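Local coordinates for protein uncharacterized RNA methyltransferase pyrab10780 (Pyrococcus abyssi, PDB 2JJQ) that methylates the C5 carbon of uridine 54 in tRNA, using S-adenosyl-L-methionine as methyl donor, and belongs to the RNA m5U methyltransferase family, at residues L28-F33 and K109-F114; G47-V52 and K68-S73; L133-D138 and G190-M195; K172-E177 and N222-D227. One frame throughout, in Å; residues are numbered along the deposited sequence.

Interaction 1: residues L28-F33 and K109-F114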
loop_
_atom_site.group_PDB
_atom_site.type_symbol
_atom_site.label_atom_id
_atom_site.label_comp_id
_atom_site.label_asym_id
_atom_site.label_seq_id
_atom_site.Cartn_x
_atom_site.Cartn_y
_atom_site.Cartn_z
ATOM N N LEU A 28 9.104 -16.530 -13.343
ATOM C CA LEU A 28 8.961 -16.185 -11.946
ATOM C C LEU A 28 7.671 -16.840 -11.447
ATOM O O LEU A 28 6.677 -16.911 -12.176
ATOM C CB LEU A 28 8.841 -14.655 -11.780
ATOM C CG LEU A 28 10.028 -13.872 -12.343
ATOM C CD1 LEU A 28 9.918 -12.366 -12.066
ATOM C CD2 LEU A 28 11.318 -14.408 -11.755
ATOM N N ASN A 29 7.653 -17.269 -10.212
ATOM C CA ASN A 29 6.374 -17.723 -9.703
ATOM C C ASN A 29 5.559 -16.506 -9.226
ATOM O O ASN A 29 5.993 -15.338 -9.374
ATOM C CB ASN A 29 6.534 -18.813 -8.641
ATOM C CG ASN A 29 7.015 -18.285 -7.327
ATOM O OD1 ASN A 29 7.248 -17.083 -7.150
ATOM N ND2 ASN A 29 7.199 -19.199 -6.374
ATOM N N ASP A 30 4.404 -16.775 -8.633
ATOM C CA ASP A 30 3.508 -15.691 -8.263
ATOM C C ASP A 30 4.072 -14.769 -7.168
ATOM O O ASP A 30 3.619 -13.633 -7.061
ATOM C CB ASP A 30 2.116 -16.234 -7.886
ATOM C CG ASP A 30 1.287 -16.637 -9.100
ATOM O OD1 ASP A 30 1.775 -16.615 -10.251
ATOM O OD2 ASP A 30 0.115 -17.006 -8.900
ATOM N N ASP A 31 5.025 -15.231 -6.353
ATOM C CA ASP A 31 5.686 -14.332 -5.390
ATOM C C ASP A 31 6.906 -13.640 -5.982
ATOM O O ASP A 31 7.606 -12.884 -5.331
ATOM C CB ASP A 31 6.070 -15.055 -4.088
ATOM C CG ASP A 31 4.858 -15.668 -3.386
ATOM O OD1 ASP A 31 3.909 -14.913 -3.070
ATOM O OD2 ASP A 31 4.840 -16.906 -3.187
ATOM N N GLY A 32 7.171 -13.882 -7.248
ATOM C CA GLY A 32 8.298 -13.207 -7.846
ATOM C C GLY A 32 9.599 -13.969 -7.815
ATOM O O GLY A 32 10.631 -13.412 -8.174
ATOM N N PHE A 33 9.582 -15.241 -7.426
ATOM C CA PHE A 33 10.846 -15.996 -7.320
ATOM C C PHE A 33 11.138 -16.725 -8.622
ATOM O O PHE A 33 10.215 -17.266 -9.229
ATOM C CB PHE A 33 10.777 -17.018 -6.180
ATOM C CG PHE A 33 10.531 -16.377 -4.845
ATOM C CD1 PHE A 33 10.976 -15.088 -4.610
ATOM C CD2 PHE A 33 9.829 -17.022 -3.866
ATOM C CE1 PHE A 33 10.738 -14.458 -3.398
ATOM C CE2 PHE A 33 9.590 -16.403 -2.642
ATOM C CZ PHE A 33 10.039 -15.128 -2.412
ATOM N N LYS A 109 -3.579 -13.502 -15.746
ATOM C CA LYS A 109 -4.201 -14.445 -16.686
ATOM C C LYS A 109 -4.227 -15.855 -16.087
ATOM O O LYS A 109 -5.237 -16.528 -16.166
ATOM C CB LYS A 109 -3.458 -14.451 -18.031
ATOM C CG LYS A 109 -4.138 -15.349 -19.080
ATOM C CD LYS A 109 -3.527 -15.111 -20.481
ATOM C CE LYS A 109 -2.124 -15.672 -20.600
ATOM N NZ LYS A 109 -1.489 -15.264 -21.921
ATOM N N ARG A 110 -3.126 -16.298 -15.461
ATOM C CA ARG A 110 -3.079 -17.611 -14.738
ATOM C C ARG A 110 -4.147 -17.759 -13.661
ATOM O O ARG A 110 -4.839 -18.794 -13.569
ATOM C CB ARG A 110 -1.722 -17.812 -14.001
ATOM C CG ARG A 110 -0.449 -17.816 -14.890
ATOM C CD ARG A 110 0.774 -18.506 -14.262
ATOM N NE ARG A 110 1.482 -17.702 -13.265
ATOM C CZ ARG A 110 2.490 -16.878 -13.551
ATOM N NH1 ARG A 110 2.877 -16.734 -14.823
ATOM N NH2 ARG A 110 3.129 -16.206 -12.568
ATOM N N ILE A 111 -4.293 -16.726 -12.828
ATOM C CA ILE A 111 -5.234 -16.754 -11.715
ATOM C C ILE A 111 -6.708 -16.597 -12.120
ATOM O O ILE A 111 -7.575 -17.321 -11.632
ATOM C CB ILE A 111 -4.818 -15.669 -10.678
ATOM C CG1 ILE A 111 -3.461 -16.062 -10.046
ATOM C CG2 ILE A 111 -5.964 -15.412 -9.624
ATOM C CD1 ILE A 111 -2.781 -14.890 -9.225
ATOM N N LEU A 112 -6.977 -15.638 -12.996
ATOM C CA LEU A 112 -8.341 -15.286 -13.364
ATOM C C LEU A 112 -8.855 -16.065 -14.585
ATOM O O LEU A 112 -10.048 -16.119 -14.789
ATOM C CB LEU A 112 -8.361 -13.843 -13.783
ATOM C CG LEU A 112 -8.656 -12.748 -12.741
ATOM C CD1 LEU A 112 -8.729 -13.219 -11.345
ATOM C CD2 LEU A 112 -7.801 -11.503 -12.939
ATOM N N GLY A 113 -7.952 -16.520 -15.452
ATOM C CA GLY A 113 -8.390 -17.322 -16.625
ATOM C C GLY A 113 -8.433 -16.601 -17.948
ATOM O O GLY A 113 -8.783 -17.197 -18.975
ATOM N N PHE A 114 -8.051 -15.326 -17.977
ATOM C CA PHE A 114 -8.147 -14.537 -19.240
ATOM C C PHE A 114 -7.265 -13.317 -19.143
ATOM O O PHE A 114 -6.853 -12.951 -18.044
ATOM C CB PHE A 114 -9.580 -14.116 -19.512
ATOM C CG PHE A 114 -10.212 -13.398 -18.381
ATOM C CD1 PHE A 114 -10.929 -14.083 -17.419
ATOM C CD2 PHE A 114 -10.119 -12.020 -18.285
ATOM C CE1 PHE A 114 -11.507 -13.420 -16.365
ATOM C CE2 PHE A 114 -10.721 -11.350 -17.202
ATOM C CZ PHE A 114 -11.410 -12.055 -16.267
#
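L28 approaches R110 through its backbone: the carbonyl O of L28 lies 3.6 Å from R110 NH2, oblique to the guanidinium, while the leucine side chain leads away from R110 and is buried. N29 then starts a type I beta turn that runs to G32. Its amide group is turned back into the turn, where OD1 of N29 accepts a hydrogen bond from the backbone N of F33 and a weak one from the N of D31, which ties the turn together from within. D30, at the second position of this turn, carries the contact. Its CG stands anti to its own carbonyl carbon (chi1 -76°), and this directs the carboxylate at the last turn of helix 97-112. There OD1 of D30 receives NH2 of R110 in a salt bridge of 2.7 Å with an N-H...O angle of 158°, the oxygen lying in the guanidinium plane. NE of R110 adds a weak bond of 3.2 Å to the same OD1, so one oxygen takes both nitrogens, and the two flat groups are nearly coplanar, 22° apart. A bend at chi3 of the arginine turns its head toward the turn. The other oxygen, OD2 of D30, rests 3.6 Å from CD1 of I111. The contact is at the surface and joins the TRAM-like domain to the C-terminal end of helix 97-112. L28 packs on Y99 and F103 of that same helix, K107 bonds to the carbonyl O of D30, and I111 also touches P389 and E390 of helix 389-398.

Interaction 2: residues G47-V52 and K68-S73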
loop_
_atom_site.group_PDB
_atom_site.type_symbol
_atom_site.label_atom_id
_atom_site.label_comp_id
_atom_site.label_asym_id
_atom_site.label_seq_id
_atom_site.Cartn_x
_atom_site.Cartn_y
_atom_site.Cartn_z
ATOM N N GLY A 47 15.857 -16.014 -17.845
ATOM C CA GLY A 47 16.962 -15.773 -18.804
ATOM C C GLY A 47 18.324 -15.754 -18.102
ATOM O O GLY A 47 19.373 -15.934 -18.735
ATOM N N ASP A 48 18.324 -15.535 -16.792
ATOM C CA ASP A 48 19.555 -15.639 -15.987
ATOM C C ASP A 48 20.146 -17.039 -16.090
ATOM O O ASP A 48 19.434 -18.017 -16.011
ATOM C CB ASP A 48 19.229 -15.432 -14.512
ATOM C CG ASP A 48 19.173 -13.972 -14.072
ATOM O OD1 ASP A 48 19.576 -13.028 -14.816
ATOM O OD2 ASP A 48 18.750 -13.758 -12.883
ATOM N N GLU A 49 21.453 -17.130 -16.270
ATOM C CA GLU A 49 22.099 -18.412 -16.279
ATOM C C GLU A 49 22.770 -18.472 -14.910
ATOM O O GLU A 49 23.539 -17.577 -14.536
ATOM C CB GLU A 49 23.082 -18.497 -17.460
ATOM C CG GLU A 49 23.960 -19.756 -17.444
ATOM C CD GLU A 49 25.132 -19.656 -18.428
ATOM O OE1 GLU A 49 24.989 -18.950 -19.465
ATOM O OE2 GLU A 49 26.193 -20.282 -18.163
ATOM N N ILE A 50 22.388 -19.448 -14.100
ATOM C CA ILE A 50 22.901 -19.507 -12.723
ATOM C C ILE A 50 23.470 -20.897 -12.340
ATOM O O ILE A 50 23.203 -21.901 -12.995
ATOM C CB ILE A 50 21.818 -19.068 -11.682
ATOM C CG1 ILE A 50 20.756 -20.145 -11.482
ATOM C CG2 ILE A 50 21.109 -17.733 -12.122
ATOM C CD1 ILE A 50 20.116 -20.022 -10.121
ATOM N N ILE A 51 24.272 -20.926 -11.288
ATOM C CA ILE A 51 24.643 -22.192 -10.639
ATOM C C ILE A 51 24.132 -22.117 -9.209
ATOM O O ILE A 51 24.421 -21.145 -8.514
ATOM C CB ILE A 51 26.181 -22.396 -10.607
ATOM C CG1 ILE A 51 26.731 -22.446 -12.031
ATOM C CG2 ILE A 51 26.532 -23.672 -9.810
ATOM C CD1 ILE A 51 28.177 -21.982 -12.189
ATOM N N VAL A 52 23.360 -23.115 -8.776
ATOM C CA VAL A 52 22.849 -23.121 -7.404
ATOM C C VAL A 52 23.899 -23.762 -6.509
ATOM O O VAL A 52 24.268 -24.932 -6.715
ATOM C CB VAL A 52 21.544 -23.950 -7.263
ATOM C CG1 VAL A 52 21.042 -23.952 -5.811
ATOM C CG2 VAL A 52 20.471 -23.445 -8.221
ATOM N N LYS A 68 25.211 -18.481 -7.979
ATOM C CA LYS A 68 26.132 -17.672 -8.760
ATOM C C LYS A 68 25.445 -17.241 -10.054
ATOM O O LYS A 68 24.926 -18.061 -10.802
ATOM C CB LYS A 68 27.408 -18.470 -9.054
ATOM C CG LYS A 68 28.552 -17.695 -9.757
ATOM C CD LYS A 68 29.771 -18.641 -9.944
ATOM C CE LYS A 68 30.788 -18.164 -10.996
ATOM N NZ LYS A 68 31.369 -16.826 -10.750
ATOM N N LEU A 69 25.456 -15.951 -10.317
ATOM C CA LEU A 69 24.954 -15.450 -11.601
ATOM C C LEU A 69 26.052 -15.547 -12.659
ATOM O O LEU A 69 26.993 -14.751 -12.643
ATOM C CB LEU A 69 24.468 -14.001 -11.458
ATOM C CG LEU A 69 23.771 -13.295 -12.631
ATOM C CD1 LEU A 69 22.522 -14.010 -13.149
ATOM C CD2 LEU A 69 23.403 -11.903 -12.172
ATOM N N VAL A 70 25.943 -16.507 -13.571
ATOM C CA VAL A 70 26.945 -16.665 -14.651
ATOM C C VAL A 70 26.699 -15.739 -15.859
ATOM O O VAL A 70 27.647 -15.178 -16.454
ATOM C CB VAL A 70 26.995 -18.123 -15.151
ATOM C CG1 VAL A 70 28.020 -18.262 -16.249
ATOM C CG2 VAL A 70 27.293 -19.078 -13.982
ATOM N N ARG A 71 25.428 -15.605 -16.241
ATOM C CA ARG A 71 25.019 -14.702 -17.318
ATOM C C ARG A 71 23.743 -13.965 -16.888
ATOM O O ARG A 71 22.819 -14.573 -16.343
ATOM C CB ARG A 71 24.774 -15.450 -18.634
ATOM C CG ARG A 71 26.040 -15.700 -19.447
ATOM C CD ARG A 71 25.768 -16.026 -20.935
ATOM N NE ARG A 71 27.039 -16.136 -21.672
ATOM C CZ ARG A 71 27.203 -16.762 -22.841
ATOM N NH1 ARG A 71 26.176 -17.358 -23.450
ATOM N NH2 ARG A 71 28.411 -16.803 -23.402
ATOM N N SER A 72 23.744 -12.654 -17.064
ATOM C CA SER A 72 22.603 -11.801 -16.668
ATOM C C SER A 72 21.532 -11.745 -17.740
ATOM O O SER A 72 21.816 -11.540 -18.913
ATOM C CB SER A 72 23.051 -10.354 -16.377
ATOM O OG SER A 72 23.709 -10.254 -15.136
ATOM N N SER A 73 20.278 -11.891 -17.321
ATOM C CA SER A 73 19.159 -11.806 -18.210
ATOM C C SER A 73 19.089 -10.386 -18.730
ATOM O O SER A 73 19.349 -9.451 -17.972
ATOM C CB SER A 73 17.854 -12.005 -17.421
ATOM O OG SER A 73 16.719 -11.695 -18.220
#
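A classic beta bulge interrupts the antiparallel hairpin of strands 49-57 and 62-69 in the TRAM-like domain, with V70 and R71 both facing E49. The carbonyl O of E49 accepts from V70 N at 2.8 Å and from R71 N at 3.2 Å; E49 N gives a nearly straight bond (168°) to R71 O, as does R71 N to E49 O, while that from V70 N is bent. Beyond the bulge I51 and K68 form a hydrogen-bonded pair linked by two backbone bonds, and I50 faces L69 as a non-hydrogen-bonded pair. Where the strand gives out, D48 continues the pairing with its side chain: OD1 of D48 takes S73 N at 2.8 Å, met nearly along the C-O axis, and CD1 of L69 packs against CG of D48. On the face shared by E49, I51 and R71, the glutamate is extended with CG anti to its backbone N (chi1 172°). Its OE1 lies 3.4 Å from CD of R71, over the aliphatic part of the arginine, and its OE2 touches CG1 of V70 at 3.3 Å. CG2 of the same valine meets CD1 of I51 at 3.5 Å. OE1 of E49 lies well out of the guanidinium plane of R71, so the two charges are near each other without a directed bond. The carboxylate of D48 is gripped more fully: OD2 binds A45 N and R76, which probably stabilises its negative charge and fixes the rotation that offers OD1 to S73.

Interaction 3: residues L133-D138 and G190-M195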
loop_
_atom_site.group_PDB
_atom_site.type_symbol
_atom_site.label_atom_id
_atom_site.label_comp_id
_atom_site.label_asym_id
_atom_site.label_seq_id
_atom_site.Cartn_x
_atom_site.Cartn_y
_atom_site.Cartn_z
ATOM N N LEU A 133 10.902 4.376 8.423
ATOM C CA LEU A 133 12.324 4.126 8.585
ATOM C C LEU A 133 12.631 3.817 10.037
ATOM O O LEU A 133 12.269 4.581 10.947
ATOM C CB LEU A 133 13.118 5.366 8.153
ATOM C CG LEU A 133 12.958 5.791 6.687
ATOM C CD1 LEU A 133 13.400 7.232 6.507
ATOM C CD2 LEU A 133 13.774 4.860 5.818
ATOM N N ALA A 134 13.257 2.664 10.278
ATOM C CA ALA A 134 13.728 2.350 11.596
ATOM C C ALA A 134 14.992 3.158 11.931
ATOM O O ALA A 134 15.852 3.373 11.066
ATOM C CB ALA A 134 13.984 0.795 11.747
ATOM N N ILE A 135 15.111 3.586 13.195
ATOM C CA ILE A 135 16.233 4.467 13.585
ATOM C C ILE A 135 17.028 3.705 14.647
ATOM O O ILE A 135 16.623 3.601 15.777
ATOM C CB ILE A 135 15.710 5.818 14.141
ATOM C CG1 ILE A 135 14.738 6.471 13.130
ATOM C CG2 ILE A 135 16.864 6.758 14.575
ATOM C CD1 ILE A 135 13.916 7.571 13.780
ATOM N N THR A 136 18.163 3.134 14.267
ATOM C CA THR A 136 18.797 2.200 15.184
ATOM C C THR A 136 20.259 2.551 15.418
ATOM O O THR A 136 20.840 3.387 14.723
ATOM C CB THR A 136 18.702 0.746 14.656
ATOM O OG1 THR A 136 19.629 0.582 13.580
ATOM C CG2 THR A 136 17.318 0.449 14.083
ATOM N N LYS A 137 20.843 1.905 16.430
ATOM C CA LYS A 137 22.253 2.114 16.738
ATOM C C LYS A 137 23.119 1.964 15.480
ATOM O O LYS A 137 23.937 2.835 15.153
ATOM C CB LYS A 137 22.677 1.170 17.876
ATOM C CG LYS A 137 24.163 1.204 18.206
ATOM C CD LYS A 137 24.471 0.399 19.481
ATOM C CE LYS A 137 25.975 0.134 19.601
ATOM N NZ LYS A 137 26.464 -0.595 18.379
ATOM N N ASP A 138 22.886 0.906 14.721
ATOM C CA ASP A 138 23.697 0.659 13.525
ATOM C C ASP A 138 23.169 1.193 12.200
ATOM O O ASP A 138 23.573 0.735 11.141
ATOM C CB ASP A 138 24.005 -0.829 13.409
ATOM C CG ASP A 138 25.072 -1.262 14.411
ATOM O OD1 ASP A 138 26.004 -0.448 14.664
ATOM O OD2 ASP A 138 24.972 -2.383 14.949
ATOM N N GLY A 190 16.062 1.829 24.030
ATOM C CA GLY A 190 16.314 3.063 23.291
ATOM C C GLY A 190 15.021 3.808 23.008
ATOM O O GLY A 190 13.942 3.185 22.916
ATOM N N PHE A 191 15.127 5.139 22.887
ATOM C CA PHE A 191 13.943 5.997 22.900
ATOM C C PHE A 191 13.356 6.091 21.496
ATOM O O PHE A 191 12.198 5.746 21.293
ATOM C CB PHE A 191 14.315 7.391 23.434
ATOM C CG PHE A 191 13.227 8.432 23.280
ATOM C CD1 PHE A 191 12.037 8.316 23.989
ATOM C CD2 PHE A 191 13.437 9.549 22.461
ATOM C CE1 PHE A 191 11.048 9.283 23.860
ATOM C CE2 PHE A 191 12.458 10.526 22.318
ATOM C CZ PHE A 191 11.276 10.399 23.002
ATOM N N LEU A 192 14.151 6.538 20.535
ATOM C CA LEU A 192 13.622 6.762 19.196
ATOM C C LEU A 192 13.568 5.437 18.384
ATOM O O LEU A 192 14.574 4.745 18.270
ATOM C CB LEU A 192 14.487 7.843 18.499
ATOM C CG LEU A 192 14.135 8.351 17.115
ATOM C CD1 LEU A 192 12.646 8.772 17.083
ATOM C CD2 LEU A 192 15.072 9.541 16.778
ATOM N N ARG A 193 12.410 5.091 17.818
ATOM C CA ARG A 193 12.264 3.801 17.101
ATOM C C ARG A 193 12.096 3.974 15.570
ATOM O O ARG A 193 12.796 3.312 14.802
ATOM C CB ARG A 193 11.108 2.984 17.683
ATOM C CG ARG A 193 11.223 2.723 19.193
ATOM C CD ARG A 193 12.535 1.931 19.475
ATOM N NE ARG A 193 12.854 1.687 20.886
ATOM C CZ ARG A 193 12.537 0.566 21.530
ATOM N NH1 ARG A 193 11.848 -0.359 20.892
ATOM N NH2 ARG A 193 12.873 0.394 22.806
ATOM N N TYR A 194 11.164 4.832 15.130
ATOM C CA TYR A 194 10.897 5.022 13.702
ATOM C C TYR A 194 10.739 6.492 13.373
ATOM O O TYR A 194 10.216 7.266 14.207
ATOM C CB TYR A 194 9.567 4.319 13.264
ATOM C CG TYR A 194 9.631 2.805 13.279
ATOM C CD1 TYR A 194 10.105 2.104 12.184
ATOM C CD2 TYR A 194 9.207 2.097 14.392
ATOM C CE1 TYR A 194 10.188 0.728 12.208
ATOM C CE2 TYR A 194 9.275 0.676 14.430
ATOM C CZ TYR A 194 9.771 0.014 13.319
ATOM O OH TYR A 194 9.866 -1.364 13.322
ATOM N N MET A 195 11.123 6.855 12.149
ATOM C CA MET A 195 10.740 8.124 11.563
ATOM C C MET A 195 9.833 7.723 10.400
ATOM O O MET A 195 10.297 7.067 9.479
ATOM C CB MET A 195 11.945 8.860 10.980
ATOM C CG MET A 195 11.514 10.081 10.102
ATOM S SD MET A 195 12.818 11.263 9.688
ATOM C CE MET A 195 13.816 10.308 8.526
#
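Strands 133-136 and 192-195 run antiparallel, their axes 4.4 Å apart at closest approach. L133 and M195 form a hydrogen-bonded pair, with M195 N to L133 O at 2.8 Å, and A134 and Y194 follow as a non-hydrogen-bonded pair. The N of I135 reaches R193 O at 2.8 Å, beside a classic bulge in which R193 and Y194 both face V211. On one face of the sheet L133 and M195 lie side by side, pointing the same way, and their ends meet at CD1 of L133 and CE of M195, 3.7 Å apart. I135 crosses over the partner strand: its CD1 packs 3.4 Å from CG of L192 and 3.7 Å from CB of M195. On the other face CB of A134 sits 3.8 Å from CE1 of the Y194 ring, whose hydroxyl is bonded to D239. R193 folds back and holds G190 O with both NE and NH2. Strand 130-136 is an outermost strand of a five-stranded mixed sheet, and 192-199 is next to it. Helix 162-178 packs on the face of I135 and M195 through L171, while I151 of strand 151-153 lies against A134.

Interaction 4: residues K172-E177 and N222-D227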
loop_
_atom_site.group_PDB
_atom_site.type_symbol
_atom_site.label_atom_id
_atom_site.label_comp_id
_atom_site.label_asym_id
_atom_site.label_seq_id
_atom_site.Cartn_x
_atom_site.Cartn_y
_atom_site.Cartn_z
ATOM N N LYS A 172 19.688 12.896 11.241
ATOM C CA LYS A 172 21.026 12.619 11.787
ATOM C C LYS A 172 21.524 13.817 12.623
ATOM O O LYS A 172 22.058 13.647 13.715
ATOM C CB LYS A 172 21.990 12.263 10.637
ATOM C CG LYS A 172 21.744 10.846 10.135
ATOM C CD LYS A 172 22.567 10.601 8.918
ATOM C CE LYS A 172 22.442 9.191 8.471
ATOM N NZ LYS A 172 22.956 9.046 7.065
ATOM N N GLU A 173 21.281 15.033 12.132
ATOM C CA GLU A 173 21.661 16.253 12.886
ATOM C C GLU A 173 20.941 16.385 14.213
ATOM O O GLU A 173 21.563 16.689 15.241
ATOM C CB GLU A 173 21.350 17.489 12.077
ATOM C CG GLU A 173 22.272 17.744 10.916
ATOM C CD GLU A 173 21.653 18.770 9.962
ATOM O OE1 GLU A 173 20.692 19.468 10.374
ATOM O OE2 GLU A 173 22.107 18.866 8.796
ATOM N N PHE A 174 19.623 16.142 14.181
ATOM C CA PHE A 174 18.739 16.105 15.349
ATOM C C PHE A 174 19.250 15.110 16.395
ATOM O O PHE A 174 19.394 15.448 17.585
ATOM C CB PHE A 174 17.318 15.681 14.874
ATOM C CG PHE A 174 16.226 15.800 15.911
ATOM C CD1 PHE A 174 16.149 16.897 16.779
ATOM C CD2 PHE A 174 15.190 14.840 15.946
ATOM C CE1 PHE A 174 15.128 16.999 17.722
ATOM C CE2 PHE A 174 14.158 14.934 16.870
ATOM C CZ PHE A 174 14.116 16.021 17.786
ATOM N N ILE A 175 19.507 13.890 15.946
ATOM C CA ILE A 175 19.946 12.852 16.818
ATOM C C ILE A 175 21.311 13.274 17.374
ATOM O O ILE A 175 21.596 13.104 18.548
ATOM C CB ILE A 175 20.125 11.516 16.050
ATOM C CG1 ILE A 175 18.751 10.870 15.793
ATOM C CG2 ILE A 175 20.893 10.516 16.917
ATOM C CD1 ILE A 175 18.778 9.736 14.787
ATOM N N GLU A 176 22.162 13.781 16.505
ATOM C CA GLU A 176 23.535 14.031 16.953
ATOM C C GLU A 176 23.548 15.200 17.919
ATOM O O GLU A 176 24.196 15.163 18.989
ATOM C CB GLU A 176 24.449 14.317 15.779
ATOM C CG GLU A 176 25.808 14.915 16.232
ATOM C CD GLU A 176 26.764 15.058 15.084
ATOM O OE1 GLU A 176 26.767 14.136 14.227
ATOM O OE2 GLU A 176 27.507 16.075 15.033
ATOM N N GLU A 177 22.855 16.265 17.557
ATOM C CA GLU A 177 22.996 17.503 18.324
ATOM C C GLU A 177 22.164 17.544 19.561
ATOM O O GLU A 177 22.506 18.291 20.489
ATOM C CB GLU A 177 22.699 18.747 17.493
ATOM C CG GLU A 177 23.527 18.851 16.263
ATOM C CD GLU A 177 23.092 20.027 15.414
ATOM O OE1 GLU A 177 22.565 21.009 15.999
ATOM O OE2 GLU A 177 23.305 19.965 14.179
ATOM N N ASN A 222 13.505 23.218 15.309
ATOM C CA ASN A 222 14.730 23.788 14.733
ATOM C C ASN A 222 15.499 22.844 13.820
ATOM O O ASN A 222 16.520 23.220 13.272
ATOM C CB ASN A 222 15.672 24.271 15.835
ATOM C CG ASN A 222 15.145 25.518 16.525
ATOM O OD1 ASN A 222 15.201 25.624 17.753
ATOM N ND2 ASN A 222 14.612 26.456 15.738
ATOM N N TYR A 223 15.005 21.621 13.649
ATOM C CA TYR A 223 15.735 20.671 12.833
ATOM C C TYR A 223 15.010 20.313 11.563
ATOM O O TYR A 223 15.631 19.857 10.615
ATOM C CB TYR A 223 16.002 19.403 13.645
ATOM C CG TYR A 223 16.974 19.687 14.750
ATOM C CD1 TYR A 223 18.364 19.627 14.521
ATOM C CD2 TYR A 223 16.523 20.094 16.007
ATOM C CE1 TYR A 223 19.270 19.921 15.552
ATOM C CE2 TYR A 223 17.408 20.377 17.020
ATOM C CZ TYR A 223 18.773 20.290 16.789
ATOM O OH TYR A 223 19.643 20.587 17.828
ATOM N N PHE A 224 13.687 20.481 11.569
ATOM C CA PHE A 224 12.861 20.145 10.388
ATOM C C PHE A 224 12.009 21.319 9.961
ATOM O O PHE A 224 11.552 22.075 10.808
ATOM C CB PHE A 224 11.944 18.950 10.699
ATOM C CG PHE A 224 12.704 17.707 11.018
ATOM C CD1 PHE A 224 13.011 16.811 10.010
ATOM C CD2 PHE A 224 13.191 17.478 12.315
ATOM C CE1 PHE A 224 13.743 15.695 10.253
ATOM C CE2 PHE A 224 13.933 16.344 12.586
ATOM C CZ PHE A 224 14.242 15.467 11.547
ATOM N N ASP A 225 11.802 21.444 8.650
ATOM C CA ASP A 225 11.004 22.519 8.080
ATOM C C ASP A 225 9.730 22.013 7.395
ATOM O O ASP A 225 9.089 22.761 6.635
ATOM C CB ASP A 225 11.823 23.309 7.055
ATOM C CG ASP A 225 12.945 24.063 7.685
ATOM O OD1 ASP A 225 12.641 24.922 8.581
ATOM O OD2 ASP A 225 14.129 23.767 7.317
ATOM N N PHE A 226 9.314 20.801 7.720
ATOM C CA PHE A 226 8.180 20.202 7.032
ATOM C C PHE A 226 6.865 20.795 7.555
ATOM O O PHE A 226 6.802 21.402 8.644
ATOM C CB PHE A 226 8.204 18.669 7.224
ATOM C CG PHE A 226 9.378 18.003 6.598
ATOM C CD1 PHE A 226 9.833 18.389 5.323
ATOM C CD2 PHE A 226 10.032 16.956 7.286
ATOM C CE1 PHE A 226 10.930 17.737 4.738
ATOM C CE2 PHE A 226 11.128 16.305 6.720
ATOM C CZ PHE A 226 11.594 16.708 5.440
ATOM N N ASP A 227 5.803 20.659 6.774
ATOM C CA ASP A 227 4.512 21.226 7.162
ATOM C C ASP A 227 3.945 20.682 8.466
ATOM O O ASP A 227 3.219 21.386 9.174
ATOM C CB ASP A 227 3.511 20.909 6.062
ATOM C CG ASP A 227 4.036 21.330 4.698
ATOM O OD1 ASP A 227 3.542 22.374 4.220
ATOM O OD2 ASP A 227 4.951 20.652 4.169
#
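The hydroxyl of Y223 is hydrogen-bonded to OE2 of E178, and OE1 of E177 stands near it at 3.5 Å, placed at the edge of the tyrosine ring; one acidic group thus bonds the phenol while a second lies near it without bonding. The ring belongs to an aromatic cluster of F174, Y223 and F224 that fixes the loop between strands 206-212 and 228-233 to helix 162-178. F174 is the member contributed by the helix. Its CG stands anti to its backbone N (chi1 -171°), which sets the ring in contact with both the tyrosine and the phenylalanine. CD1 of F174 lies over one face of Y223, 3.3 Å from CD2 of that ring, with the planes inclined at 47°. The backbone takes part as well, since CA of F174 sits over the same ring in a CH-pi contact, 4.0 Å from its centroid. F224 comes to F174 in an offset edge-to-face arrangement, the planes 88° apart and the F224 edge directed at the F174 face. R170, one helical turn before F174, binds the carbonyl O of Y223 and forms a salt bridge with D225, which secures the loop on both sides of F224. At the edge-to-face junction CE2 of F224 is 3.9 Å from CD2 of F174.

The contacts fall into two groups. Interactions 1 and 2 belong to the N-terminal part, their centres 22 Å apart and nearest atoms about 8 Å apart without touching; in sequence, interaction 2 is nested within the loop that interaction 1 closes. Interactions 3 and 4 share a core: CG2 of I135 meets CD1 of I175 at 3.5 Å, so the helix held by 222-227 also packs on the edge strand 130-136 and its neighbour 192-199. About 45 Å separates the centres of interactions 1 and 4, which lie on opposite sides of the chain's centre. I111 is about 11 Å, side chain to side chain, from C387, the predicted nucleophile, and L133 about 5 Å from C157, a probable cluster ligand.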